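Local coordinates for protein 2-oxoglutarate dehydrogenase E3 component (Thermus thermophilus, PDB 2YQU) that probably oxidises dihydrolipoyl groups carried on protein lysines with NAD+, using one FAD per subunit and a redox-active disulfide, at residues A[5-10]-A[117-122]; A[9-14]-A[38-43]; A[15-20]-A[27-32]; A[94-99]-A[104-109]. All coordinates share one frame; numbering follows the deposited sequence.

Contact 1. Residues A[5-10]-A[117-122]; sequences LVIGAG and RKVLVE. With FAD (flavin-adenine dinucleotide), chain D.
Ile7, whose CD1 reaches toward Val119, lays its other methyl branch, CG2, over one face of the FAD adenine, with Ile7 CG2 3.8 Å from FAD N1A. Lys32 takes the other face, and on the ribose side Gly8 CA closes to 3.3 Å from FAD O4B. With chi1 at -60°, Ile7 has CG1 beside the backbone N and CG2 anti to it, which lets one side chain serve cofactor and protein at once: Ile7 CD1 ends 4.3 Å from Val119 CG2. The tighter meeting is made by Leu5, whose CD2 comes obliquely onto the branch point of the valine, 3.7 Å from Val119 CB. The contact between the two segments is wholly apolar and buried, and the two backbones stay well apart. Ala111 and Phe113 flank Val119, while Leu128 and Ala130 press on Leu5, extending the hydrophobic layer between the parallel sheet of strand 2-7 and the three-stranded antiparallel sheet around strand 118-121. Beyond Ile7 the chain turns into Gly8 and Gly10, where a side-chain carbon would collide with FAD O4B and O5B respectively, consistent with the GxGxxG loop of a Rossmann-type FAD domain.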
# COMPACT_ATOMS: atom_id res chain seq x y z
N LEU A 5 36.67 -2.92 4.59
CA LEU A 5 36.51 -4.30 4.17
C LEU A 5 35.25 -4.81 4.85
O LEU A 5 35.13 -4.73 6.07
CB LEU A 5 37.71 -5.12 4.60
CG LEU A 5 37.74 -6.59 4.18
CD1 LEU A 5 37.80 -6.72 2.67
CD2 LEU A 5 38.94 -7.27 4.83
N VAL A 6 34.31 -5.30 4.05
CA VAL A 6 33.03 -5.79 4.52
C VAL A 6 33.03 -7.31 4.41
O VAL A 6 33.35 -7.85 3.36
CB VAL A 6 31.86 -5.24 3.68
CG1 VAL A 6 30.53 -5.72 4.23
CG2 VAL A 6 31.90 -3.72 3.63
N ILE A 7 32.67 -7.99 5.50
CA ILE A 7 32.54 -9.44 5.49
C ILE A 7 31.06 -9.80 5.45
O ILE A 7 30.35 -9.60 6.44
CB ILE A 7 33.22 -10.05 6.73
CG1 ILE A 7 34.71 -9.68 6.74
CG2 ILE A 7 33.06 -11.57 6.73
CD1 ILE A 7 35.36 -9.81 8.09
N GLY A 8 30.61 -10.35 4.33
CA GLY A 8 29.21 -10.67 4.11
C GLY A 8 28.62 -9.69 3.12
O GLY A 8 28.86 -8.49 3.21
N ALA A 9 27.84 -10.20 2.17
CA ALA A 9 27.23 -9.40 1.12
C ALA A 9 25.71 -9.54 1.13
O ALA A 9 25.06 -9.49 0.09
CB ALA A 9 27.77 -9.78 -0.25
N GLY A 10 25.16 -9.72 2.33
CA GLY A 10 23.73 -9.61 2.56
C GLY A 10 23.24 -8.17 2.58
O GLY A 10 23.98 -7.25 2.29
N ARG A 117 43.31 -5.75 12.03
CA ARG A 117 43.31 -5.01 10.77
C ARG A 117 43.50 -5.89 9.53
O ARG A 117 43.52 -5.37 8.42
CB ARG A 117 44.41 -3.95 10.80
CG ARG A 117 44.58 -3.30 12.16
CD ARG A 117 45.14 -1.89 12.11
NE ARG A 117 44.08 -0.94 11.76
CZ ARG A 117 43.60 0.01 12.57
NH1 ARG A 117 44.05 0.16 13.82
NH2 ARG A 117 42.65 0.81 12.12
N LYS A 118 43.64 -7.20 9.72
CA LYS A 118 43.96 -8.09 8.61
C LYS A 118 43.04 -9.31 8.58
O LYS A 118 42.78 -9.89 9.62
CB LYS A 118 45.41 -8.57 8.71
CG LYS A 118 45.95 -9.15 7.40
CD LYS A 118 47.46 -9.43 7.48
CE LYS A 118 48.26 -8.18 7.84
NZ LYS A 118 49.62 -8.16 7.23
N VAL A 119 42.60 -9.67 7.38
CA VAL A 119 41.65 -10.75 7.17
C VAL A 119 42.14 -11.67 6.05
O VAL A 119 42.48 -11.20 4.96
CB VAL A 119 40.26 -10.18 6.79
CG1 VAL A 119 39.30 -11.29 6.38
CG2 VAL A 119 39.68 -9.38 7.93
N LEU A 120 42.15 -12.97 6.31
CA LEU A 120 42.49 -13.97 5.30
C LEU A 120 41.23 -14.43 4.57
O LEU A 120 40.25 -14.80 5.21
CB LEU A 120 43.17 -15.17 5.96
CG LEU A 120 43.37 -16.43 5.12
CD1 LEU A 120 44.39 -16.20 4.01
CD2 LEU A 120 43.78 -17.59 6.02
N VAL A 121 41.28 -14.40 3.25
CA VAL A 121 40.32 -15.12 2.41
C VAL A 121 40.91 -16.51 2.24
O VAL A 121 41.90 -16.68 1.53
CB VAL A 121 40.12 -14.46 1.04
CG1 VAL A 121 39.03 -15.18 0.24
CG2 VAL A 121 39.80 -12.98 1.19
N GLU A 122 40.32 -17.49 2.91
CA GLU A 122 40.91 -18.81 3.02
C GLU A 122 41.07 -19.53 1.67
O GLU A 122 42.05 -20.24 1.46
CB GLU A 122 40.10 -19.68 3.98
CG GLU A 122 40.12 -19.17 5.41
CD GLU A 122 39.89 -20.27 6.42
OE1 GLU A 122 40.75 -20.46 7.30
OE2 GLU A 122 38.85 -20.94 6.32
PA FAD D . 22.78 -12.24 5.57
O1A FAD D . 22.58 -13.59 6.16
O2A FAD D . 21.67 -11.83 4.60
O5B FAD D . 24.22 -12.19 4.88
C5B FAD D . 25.34 -12.74 5.54
C4B FAD D . 26.29 -13.22 4.47
O4B FAD D . 27.56 -13.39 5.06
C3B FAD D . 25.90 -14.56 3.87
O3B FAD D . 25.74 -14.44 2.47
C2B FAD D . 27.05 -15.49 4.21
O2B FAD D . 27.35 -16.37 3.15
C1B FAD D . 28.18 -14.52 4.48
N9A FAD D . 29.23 -14.94 5.42
C8A FAD D . 29.08 -15.37 6.72
N7A FAD D . 30.30 -15.60 7.24
C5A FAD D . 31.23 -15.33 6.29
C6A FAD D . 32.62 -15.39 6.27
N6A FAD D . 33.33 -15.63 7.37
N1A FAD D . 33.26 -15.02 5.12
C2A FAD D . 32.59 -14.60 4.00
N3A FAD D . 31.21 -14.53 4.02
C4A FAD D . 30.56 -14.90 5.15
N1 FAD D . 13.71 -10.40 6.37
C2 FAD D . 12.88 -9.34 6.04
O2 FAD D . 13.13 -8.19 6.42
N3 FAD D . 11.76 -9.57 5.28
C4 FAD D . 11.45 -10.84 4.86
O4 FAD D . 10.56 -10.94 4.03
C4X FAD D . 12.28 -11.92 5.18
N5 FAD D . 11.97 -13.20 4.75
C5X FAD D . 12.82 -14.25 5.08
C6 FAD D . 12.51 -15.54 4.65
C7 FAD D . 13.35 -16.62 4.98
C7M FAD D . 13.03 -17.97 4.41
C8 FAD D . 14.50 -16.39 5.73
C8M FAD D . 15.58 -17.44 5.83
C9 FAD D . 14.81 -15.10 6.17
C9A FAD D . 13.96 -14.03 5.85
N10 FAD D . 14.26 -12.73 6.29
C10 FAD D . 13.41 -11.69 5.95
C1' FAD D . 15.41 -12.44 7.22
C2' FAD D . 16.57 -11.89 6.39
O2' FAD D . 16.96 -12.84 5.41
C3' FAD D . 17.75 -11.47 7.25
O3' FAD D . 17.31 -10.60 8.27
C4' FAD D . 18.80 -10.73 6.42
O4' FAD D . 19.26 -11.55 5.38
C5' FAD D . 19.95 -10.25 7.31
O5' FAD D . 20.95 -9.64 6.52
P FAD D . 22.49 -9.70 6.97
O1P FAD D . 23.30 -8.88 6.01
O2P FAD D . 22.65 -9.36 8.44
O3P FAD D . 22.95 -11.24 6.83

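Contact 2. Residues A[9-14]-A[38-43]. With FAD (flavin-adenine dinucleotide), chain D.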
# COMPACT_ATOMS: atom_id res chain seq x y z
N ALA A 9 27.84 -10.20 2.17
CA ALA A 9 27.23 -9.40 1.12
C ALA A 9 25.71 -9.54 1.13
O ALA A 9 25.06 -9.49 0.09
CB ALA A 9 27.77 -9.78 -0.25
N GLY A 10 25.16 -9.72 2.33
CA GLY A 10 23.73 -9.61 2.56
C GLY A 10 23.24 -8.17 2.58
O GLY A 10 23.98 -7.25 2.29
N PRO A 11 21.96 -7.99 2.91
CA PRO A 11 21.35 -6.66 2.99
C PRO A 11 22.21 -5.66 3.77
O PRO A 11 22.35 -4.50 3.35
CB PRO A 11 20.02 -6.91 3.71
CG PRO A 11 19.69 -8.33 3.42
CD PRO A 11 20.99 -9.06 3.20
N GLY A 12 22.78 -6.12 4.88
CA GLY A 12 23.66 -5.29 5.69
C GLY A 12 24.94 -4.96 4.96
O GLY A 12 25.27 -3.80 4.77
N GLY A 13 25.64 -6.00 4.53
CA GLY A 13 26.95 -5.83 3.94
C GLY A 13 26.94 -5.12 2.61
O GLY A 13 27.69 -4.15 2.42
N TYR A 14 26.10 -5.59 1.68
CA TYR A 14 26.12 -5.06 0.32
C TYR A 14 25.60 -3.62 0.26
O TYR A 14 26.11 -2.80 -0.52
CB TYR A 14 25.44 -6.03 -0.69
CG TYR A 14 23.99 -5.73 -1.03
CD1 TYR A 14 23.65 -4.59 -1.75
CD2 TYR A 14 22.97 -6.60 -0.66
CE1 TYR A 14 22.33 -4.31 -2.06
CE2 TYR A 14 21.65 -6.33 -0.96
CZ TYR A 14 21.34 -5.19 -1.68
OH TYR A 14 20.03 -4.91 -2.00
N GLY A 38 23.16 -12.22 0.08
CA GLY A 38 22.99 -12.85 1.37
C GLY A 38 21.85 -13.83 1.49
O GLY A 38 21.30 -14.31 0.50
N THR A 39 21.51 -14.14 2.74
CA THR A 39 20.39 -15.01 3.05
C THR A 39 19.11 -14.47 2.41
O THR A 39 18.33 -15.22 1.83
CB THR A 39 20.20 -15.11 4.58
OG1 THR A 39 21.33 -15.75 5.18
CG2 THR A 39 19.02 -16.00 4.93
N CYS A 40 18.92 -13.15 2.53
CA CYS A 40 17.69 -12.51 2.06
C CYS A 40 17.42 -12.77 0.58
O CYS A 40 16.33 -13.21 0.20
CB CYS A 40 17.76 -11.00 2.30
SG CYS A 40 16.23 -10.14 1.89
N LEU A 41 18.42 -12.51 -0.25
CA LEU A 41 18.25 -12.62 -1.70
C LEU A 41 18.27 -14.08 -2.18
O LEU A 41 17.48 -14.45 -3.03
CB LEU A 41 19.34 -11.82 -2.41
CG LEU A 41 18.93 -11.18 -3.72
CD1 LEU A 41 20.04 -10.28 -4.23
CD2 LEU A 41 18.55 -12.23 -4.75
N ARG A 42 19.18 -14.88 -1.63
CA ARG A 42 19.44 -16.22 -2.14
C ARG A 42 18.41 -17.25 -1.68
O ARG A 42 17.94 -18.07 -2.48
CB ARG A 42 20.84 -16.68 -1.72
CG ARG A 42 21.98 -15.86 -2.28
CD ARG A 42 23.36 -16.42 -1.93
NE ARG A 42 23.75 -16.13 -0.54
CZ ARG A 42 23.56 -16.94 0.50
NH1 ARG A 42 22.96 -18.12 0.37
NH2 ARG A 42 23.96 -16.56 1.70
N VAL A 43 18.09 -17.22 -0.38
CA VAL A 43 17.28 -18.26 0.26
C VAL A 43 16.30 -17.71 1.30
O VAL A 43 15.87 -18.43 2.19
CB VAL A 43 18.18 -19.31 0.95
CG1 VAL A 43 19.09 -20.00 -0.08
CG2 VAL A 43 19.02 -18.67 2.06
PA FAD D . 22.78 -12.24 5.57
O1A FAD D . 22.58 -13.59 6.16
O2A FAD D . 21.67 -11.83 4.60
O5B FAD D . 24.22 -12.19 4.88
C5B FAD D . 25.34 -12.74 5.54
C4B FAD D . 26.29 -13.22 4.47
O4B FAD D . 27.56 -13.39 5.06
C3B FAD D . 25.90 -14.56 3.87
O3B FAD D . 25.74 -14.44 2.47
C2B FAD D . 27.05 -15.49 4.21
O2B FAD D . 27.35 -16.37 3.15
C1B FAD D . 28.18 -14.52 4.48
N9A FAD D . 29.23 -14.94 5.42
C8A FAD D . 29.08 -15.37 6.72
N7A FAD D . 30.30 -15.60 7.24
C5A FAD D . 31.23 -15.33 6.29
C6A FAD D . 32.62 -15.39 6.27
N6A FAD D . 33.33 -15.63 7.37
N1A FAD D . 33.26 -15.02 5.12
C2A FAD D . 32.59 -14.60 4.00
N3A FAD D . 31.21 -14.53 4.02
C4A FAD D . 30.56 -14.90 5.15
N1 FAD D . 13.71 -10.40 6.37
C2 FAD D . 12.88 -9.34 6.04
O2 FAD D . 13.13 -8.19 6.42
N3 FAD D . 11.76 -9.57 5.28
C4 FAD D . 11.45 -10.84 4.86
O4 FAD D . 10.56 -10.94 4.03
C4X FAD D . 12.28 -11.92 5.18
N5 FAD D . 11.97 -13.20 4.75
C5X FAD D . 12.82 -14.25 5.08
C6 FAD D . 12.51 -15.54 4.65
C7 FAD D . 13.35 -16.62 4.98
C7M FAD D . 13.03 -17.97 4.41
C8 FAD D . 14.50 -16.39 5.73
C8M FAD D . 15.58 -17.44 5.83
C9 FAD D . 14.81 -15.10 6.17
C9A FAD D . 13.96 -14.03 5.85
N10 FAD D . 14.26 -12.73 6.29
C10 FAD D . 13.41 -11.69 5.95
C1' FAD D . 15.41 -12.44 7.22
C2' FAD D . 16.57 -11.89 6.39
O2' FAD D . 16.96 -12.84 5.41
C3' FAD D . 17.75 -11.47 7.25
O3' FAD D . 17.31 -10.60 8.27
C4' FAD D . 18.80 -10.73 6.42
O4' FAD D . 19.26 -11.55 5.38
C5' FAD D . 19.95 -10.25 7.31
O5' FAD D . 20.95 -9.64 6.52
P FAD D . 22.49 -9.70 6.97
O1P FAD D . 23.30 -8.88 6.01
O2P FAD D . 22.65 -9.36 8.44
O3P FAD D . 22.95 -11.24 6.83
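Next to Cys40, which packs on Pro11, Thr39 turns OG1 to the side of the backbone N (chi1 -65°), and from there Thr39 OG1 donates to FAD O1A at 2.7 Å while the Thr39 amide makes a weak bond to O2A of the same phosphate. Arg42 folds back at chi3 (-77°), which brings Arg42 NH2 to 2.9 Å from FAD O3B as a donor; the carbonyl O of Gly38 lies above one face of its guanidinium, offset toward the rim. On the facing segment Gly12 N gives a hydrogen bond to FAD O1P at 3.0 Å, so the two phosphates are gripped from different segments. The backbones set Cys40 CB and Pro11 CG a tight 3.5 Å apart, and Gly10 CA lies 3.5 Å from Gly38 CA, too close for any side chain on Gly38. Cys40 forms the redox-active disulfide with Cys45, and its side chain also packs on His434 of the second subunit. Helix 11-22, reached from strand 2-7 through the glycine-rich turn, starts at the pyrophosphate beside helix 38-43; Ala310 of helix 310-326 touches both Pro11 and Cys40, and Leu41 and Tyr14 lean on helix 77-102.

Contact 3. Residues A[15-20]-A[27-32]. With FAD (flavin-adenine dinucleotide), chain D.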
# COMPACT_ATOMS: atom_id res chain seq x y z
N VAL A 15 24.61 -3.28 1.08
CA VAL A 15 24.15 -1.89 1.13
C VAL A 15 25.17 -0.98 1.80
O VAL A 15 25.40 0.16 1.36
CB VAL A 15 22.76 -1.77 1.79
CG1 VAL A 15 22.39 -0.31 2.01
CG2 VAL A 15 21.73 -2.47 0.94
N ALA A 16 25.80 -1.47 2.87
CA ALA A 16 26.87 -0.72 3.51
C ALA A 16 27.96 -0.41 2.49
O ALA A 16 28.47 0.72 2.44
CB ALA A 16 27.44 -1.50 4.66
N ALA A 17 28.32 -1.40 1.68
CA ALA A 17 29.40 -1.26 0.70
C ALA A 17 29.08 -0.18 -0.33
O ALA A 17 29.93 0.67 -0.59
CB ALA A 17 29.71 -2.60 0.02
N ILE A 18 27.84 -0.17 -0.85
CA ILE A 18 27.41 0.84 -1.82
C ILE A 18 27.41 2.23 -1.18
O ILE A 18 27.92 3.18 -1.76
CB ILE A 18 26.01 0.51 -2.42
CG1 ILE A 18 26.06 -0.77 -3.25
CG2 ILE A 18 25.50 1.67 -3.27
CD1 ILE A 18 24.68 -1.37 -3.52
N ARG A 19 26.86 2.36 0.02
CA ARG A 19 26.87 3.64 0.72
C ARG A 19 28.29 4.14 0.98
O ARG A 19 28.57 5.34 0.82
CB ARG A 19 26.10 3.56 2.03
CG ARG A 19 25.89 4.90 2.71
CD ARG A 19 25.05 5.88 1.90
NE ARG A 19 25.06 7.21 2.52
CZ ARG A 19 25.17 8.36 1.88
NH1 ARG A 19 25.31 8.42 0.56
NH2 ARG A 19 25.15 9.49 2.58
N ALA A 20 29.16 3.23 1.40
CA ALA A 20 30.56 3.56 1.67
C ALA A 20 31.24 4.10 0.41
O ALA A 20 31.94 5.12 0.46
CB ALA A 20 31.30 2.33 2.20
N VAL A 27 36.40 0.33 -1.12
CA VAL A 27 35.70 -0.75 -0.43
C VAL A 27 35.98 -2.10 -1.07
O VAL A 27 35.96 -2.23 -2.29
CB VAL A 27 34.17 -0.53 -0.45
CG1 VAL A 27 33.47 -1.61 0.36
CG2 VAL A 27 33.83 0.86 0.07
N GLY A 28 36.23 -3.08 -0.22
CA GLY A 28 36.27 -4.48 -0.60
C GLY A 28 35.24 -5.27 0.18
O GLY A 28 34.92 -4.92 1.32
N VAL A 29 34.76 -6.35 -0.42
CA VAL A 29 33.73 -7.20 0.18
C VAL A 29 34.16 -8.66 0.02
O VAL A 29 34.49 -9.09 -1.09
CB VAL A 29 32.36 -6.98 -0.50
CG1 VAL A 29 31.28 -7.86 0.14
CG2 VAL A 29 31.94 -5.51 -0.41
N VAL A 30 34.16 -9.41 1.12
CA VAL A 30 34.39 -10.85 1.08
C VAL A 30 33.06 -11.56 1.32
O VAL A 30 32.36 -11.28 2.28
CB VAL A 30 35.41 -11.30 2.15
CG1 VAL A 30 35.91 -12.71 1.85
CG2 VAL A 30 36.58 -10.33 2.25
N GLU A 31 32.73 -12.49 0.43
CA GLU A 31 31.52 -13.30 0.57
C GLU A 31 31.85 -14.73 0.13
O GLU A 31 32.42 -14.94 -0.95
CB GLU A 31 30.40 -12.70 -0.29
CG GLU A 31 29.19 -13.59 -0.53
CD GLU A 31 28.45 -13.97 0.74
OE1 GLU A 31 28.45 -15.17 1.09
OE2 GLU A 31 27.85 -13.09 1.38
N LYS A 32 31.49 -15.70 0.97
CA LYS A 32 31.86 -17.10 0.74
C LYS A 32 30.95 -17.79 -0.28
O LYS A 32 31.40 -18.69 -0.98
CB LYS A 32 31.92 -17.89 2.06
CG LYS A 32 30.61 -17.99 2.82
CD LYS A 32 30.77 -18.85 4.07
CE LYS A 32 29.49 -18.91 4.88
NZ LYS A 32 28.57 -19.96 4.37
PA FAD D . 22.78 -12.24 5.57
O1A FAD D . 22.58 -13.59 6.16
O2A FAD D . 21.67 -11.83 4.60
O5B FAD D . 24.22 -12.19 4.88
C5B FAD D . 25.34 -12.74 5.54
C4B FAD D . 26.29 -13.22 4.47
O4B FAD D . 27.56 -13.39 5.06
C3B FAD D . 25.90 -14.56 3.87
O3B FAD D . 25.74 -14.44 2.47
C2B FAD D . 27.05 -15.49 4.21
O2B FAD D . 27.35 -16.37 3.15
C1B FAD D . 28.18 -14.52 4.48
N9A FAD D . 29.23 -14.94 5.42
C8A FAD D . 29.08 -15.37 6.72
N7A FAD D . 30.30 -15.60 7.24
C5A FAD D . 31.23 -15.33 6.29
C6A FAD D . 32.62 -15.39 6.27
N6A FAD D . 33.33 -15.63 7.37
N1A FAD D . 33.26 -15.02 5.12
C2A FAD D . 32.59 -14.60 4.00
N3A FAD D . 31.21 -14.53 4.02
C4A FAD D . 30.56 -14.90 5.15
N1 FAD D . 13.71 -10.40 6.37
C2 FAD D . 12.88 -9.34 6.04
O2 FAD D . 13.13 -8.19 6.42
N3 FAD D . 11.76 -9.57 5.28
C4 FAD D . 11.45 -10.84 4.86
O4 FAD D . 10.56 -10.94 4.03
C4X FAD D . 12.28 -11.92 5.18
N5 FAD D . 11.97 -13.20 4.75
C5X FAD D . 12.82 -14.25 5.08
C6 FAD D . 12.51 -15.54 4.65
C7 FAD D . 13.35 -16.62 4.98
C7M FAD D . 13.03 -17.97 4.41
C8 FAD D . 14.50 -16.39 5.73
C8M FAD D . 15.58 -17.44 5.83
C9 FAD D . 14.81 -15.10 6.17
C9A FAD D . 13.96 -14.03 5.85
N10 FAD D . 14.26 -12.73 6.29
C10 FAD D . 13.41 -11.69 5.95
C1' FAD D . 15.41 -12.44 7.22
C2' FAD D . 16.57 -11.89 6.39
O2' FAD D . 16.96 -12.84 5.41
C3' FAD D . 17.75 -11.47 7.25
O3' FAD D . 17.31 -10.60 8.27
C4' FAD D . 18.80 -10.73 6.42
O4' FAD D . 19.26 -11.55 5.38
C5' FAD D . 19.95 -10.25 7.31
O5' FAD D . 20.95 -9.64 6.52
P FAD D . 22.49 -9.70 6.97
O1P FAD D . 23.30 -8.88 6.01
O2P FAD D . 22.65 -9.36 8.44
O3P FAD D . 22.95 -11.24 6.83
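The first beta-alpha-beta unit of the FAD domain packs its helix on its second strand here, Ala17 and Ala20 of helix 11-22 lying against Val27 and Val29 of strand 27-31. The segment axes run nearly antiparallel (169°) and approach to 8.8 Å, a spacing that small side chains allow. Val27 takes both alanines, one with each branch: CG1, anti to the backbone N, lies 3.9 Å from Ala17 CB, and CG2 reaches Ala20 CB at 3.6 Å. Ala17 CB also meets Val29 CG2 at 3.7 Å, so that this methyl sits between two valines of alternate strand positions. Ile104, just before strand 105-108, also touches Ala17 and Val29.

Past the packing, the strand delivers Glu31 to the adenosine ribose. Both hydroxyls donate to its carboxylate, FAD O2B to Glu31 OE1 at 2.6 Å and FAD O3B to Glu31 OE2 at 2.7 Å. The backbone amides of Glu33 and Ala9 bind OE1 and OE2 in turn, and probably fix how the carboxylate is turned. The aliphatic chain of Lys32 rises across the adenine face with Lys32 CD 4.1 Å from FAD C4A, and a bend at chi4 (84°) leaves Lys32 NZ 4.0 Å from FAD O2B. A serine here would probably leave that face of the adenine without its aliphatic cover. An acidic residue at the end of the second strand, holding both ribose hydroxyls, is characteristic of the Rossmann-type dinucleotide-binding fold.

Contact 4. Residues A[94-99]-A[104-109]; sequences GVEFLF and IARHQG
Phe99 presents one face of its ring to Ile104, whose CG2 lies 3.9 Å from the ring centroid and 13° off the normal, a CH-pi contact. With CG1 of Ile104 beside the backbone N (chi1 -69°), CG2 is left to point at the ring, and the other branch lies above the same face near its rim, Ile104 CD1 3.9 Å from Phe99 CD2. Arg106 CB lies farther out, at the ring edge. Ile104 N also donates to Phe99 O at 3.0 Å, a nearly straight bond (164°) that ties the last turns of helix 77-102 to the approach of strand 105-108. This is the return into the parallel Rossmann-type sheet, where strand 105-108 lies at the margin next to strand 27-31, and the Phe99 ring fills the helix-sheet interface together with Val29, Tyr14 and Leu36. Cutting Phe99 down to an alanine is likely to open a gap there and strip Ile104 CG2 of the ring it rests on. At the outer side the interaction turns polar. Glu96 OE2 and Arg106 NH1 are 4.2 Å apart, too far for a salt bridge, and a water links the two groups by donating to Glu96 OE1 (2.6 Å) and accepting from Arg106 NH1 (3.1 Å). Backbone carbonyls hold the guanidinium, those of Glu33 and Glu31 at NH2 and that of Lys34 at NH1, while NE bonds weakly to His107 O.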
# COMPACT_ATOMS: atom_id res chain seq x y z
N GLY A 94 21.52 -7.88 -10.04
CA GLY A 94 21.39 -6.46 -9.75
C GLY A 94 22.43 -5.98 -8.76
O GLY A 94 22.99 -4.90 -8.92
N VAL A 95 22.71 -6.80 -7.75
CA VAL A 95 23.73 -6.46 -6.77
C VAL A 95 25.11 -6.46 -7.43
O VAL A 95 25.93 -5.59 -7.16
CB VAL A 95 23.72 -7.40 -5.55
CG1 VAL A 95 24.74 -6.94 -4.53
CG2 VAL A 95 22.33 -7.43 -4.92
N GLU A 96 25.36 -7.45 -8.29
CA GLU A 96 26.60 -7.52 -9.06
C GLU A 96 26.78 -6.24 -9.88
O GLU A 96 27.86 -5.65 -9.88
CB GLU A 96 26.59 -8.72 -10.01
CG GLU A 96 26.65 -10.07 -9.31
CD GLU A 96 28.06 -10.54 -9.01
OE1 GLU A 96 29.01 -9.74 -9.17
OE2 GLU A 96 28.22 -11.71 -8.61
N PHE A 97 25.71 -5.82 -10.55
CA PHE A 97 25.71 -4.61 -11.36
C PHE A 97 26.11 -3.41 -10.51
O PHE A 97 26.98 -2.63 -10.90
CB PHE A 97 24.32 -4.39 -11.99
CG PHE A 97 24.24 -3.21 -12.94
CD1 PHE A 97 24.31 -3.40 -14.31
CD2 PHE A 97 24.08 -1.92 -12.45
CE1 PHE A 97 24.23 -2.32 -15.19
CE2 PHE A 97 24.01 -0.83 -13.33
CZ PHE A 97 24.08 -1.03 -14.69
N LEU A 98 25.50 -3.29 -9.34
CA LEU A 98 25.71 -2.14 -8.47
C LEU A 98 27.11 -2.11 -7.86
O LEU A 98 27.65 -1.04 -7.61
CB LEU A 98 24.65 -2.10 -7.37
CG LEU A 98 23.23 -1.80 -7.84
CD1 LEU A 98 22.24 -2.20 -6.77
CD2 LEU A 98 23.08 -0.33 -8.20
N PHE A 99 27.67 -3.29 -7.58
CA PHE A 99 29.04 -3.38 -7.08
C PHE A 99 30.00 -2.88 -8.16
O PHE A 99 30.89 -2.09 -7.88
CB PHE A 99 29.41 -4.82 -6.70
CG PHE A 99 29.18 -5.16 -5.24
CD1 PHE A 99 29.89 -6.19 -4.65
CD2 PHE A 99 28.24 -4.47 -4.48
CE1 PHE A 99 29.68 -6.53 -3.32
CE2 PHE A 99 28.03 -4.79 -3.14
CZ PHE A 99 28.74 -5.82 -2.56
N ILE A 104 33.26 -1.34 -6.25
CA ILE A 104 33.47 -2.17 -5.08
C ILE A 104 34.15 -3.47 -5.51
O ILE A 104 33.67 -4.17 -6.41
CB ILE A 104 32.12 -2.44 -4.40
CG1 ILE A 104 31.58 -1.14 -3.79
CG2 ILE A 104 32.24 -3.53 -3.33
CD1 ILE A 104 30.09 -1.15 -3.56
N ALA A 105 35.28 -3.76 -4.88
CA ALA A 105 36.02 -4.99 -5.14
C ALA A 105 35.37 -6.13 -4.38
O ALA A 105 34.93 -5.96 -3.25
CB ALA A 105 37.45 -4.83 -4.71
N ARG A 106 35.30 -7.29 -5.02
CA ARG A 106 34.69 -8.46 -4.42
C ARG A 106 35.66 -9.63 -4.38
O ARG A 106 36.37 -9.89 -5.36
CB ARG A 106 33.42 -8.84 -5.20
CG ARG A 106 32.60 -9.93 -4.55
CD ARG A 106 32.86 -11.30 -5.12
NE ARG A 106 32.45 -12.38 -4.23
CZ ARG A 106 31.44 -13.21 -4.45
NH1 ARG A 106 30.67 -13.10 -5.52
NH2 ARG A 106 31.18 -14.16 -3.57
N HIS A 107 35.70 -10.32 -3.24
CA HIS A 107 36.51 -11.51 -3.04
C HIS A 107 35.58 -12.66 -2.69
O HIS A 107 34.67 -12.50 -1.89
CB HIS A 107 37.49 -11.30 -1.89
CG HIS A 107 38.36 -10.10 -2.05
ND1 HIS A 107 39.69 -10.18 -2.44
CD2 HIS A 107 38.10 -8.78 -1.89
CE1 HIS A 107 40.20 -8.97 -2.50
NE2 HIS A 107 39.26 -8.10 -2.18
N GLN A 108 35.83 -13.83 -3.26
CA GLN A 108 35.02 -15.01 -2.98
C GLN A 108 35.79 -15.97 -2.08
O GLN A 108 36.87 -16.46 -2.45
CB GLN A 108 34.59 -15.72 -4.26
CG GLN A 108 33.66 -16.90 -4.00
CD GLN A 108 33.05 -17.48 -5.26
OE1 GLN A 108 32.61 -18.63 -5.25
NE2 GLN A 108 33.02 -16.70 -6.32
N GLY A 109 35.22 -16.26 -0.92
CA GLY A 109 35.86 -17.08 0.09
C GLY A 109 35.37 -16.77 1.49
O GLY A 109 34.57 -15.84 1.70
O HOH W 1 30.75 -10.96 -7.74

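Strand 2-7 opens contact 1, and the chain runs on through Ala9 and Gly10, shared with contact 2, into helix 11-22. Contact 3 closes first, a short turn that brings strand 27-31 back beside strand 2-7. Contact 2 then closes around it when helix 38-43 returns to the start of helix 11-22. Contact 4 follows in series, a short helix-to-strand connection from helix 77-102 to strand 105-108, which pairs with strand 27-31. Contact 1 closes last, at strand 118-121, and encloses the other three; none cross. Together they tie the parallel sheet to the helices on one side and to the antiparallel sheet on the other, and all four reach FAD, contact 4 through Gly109.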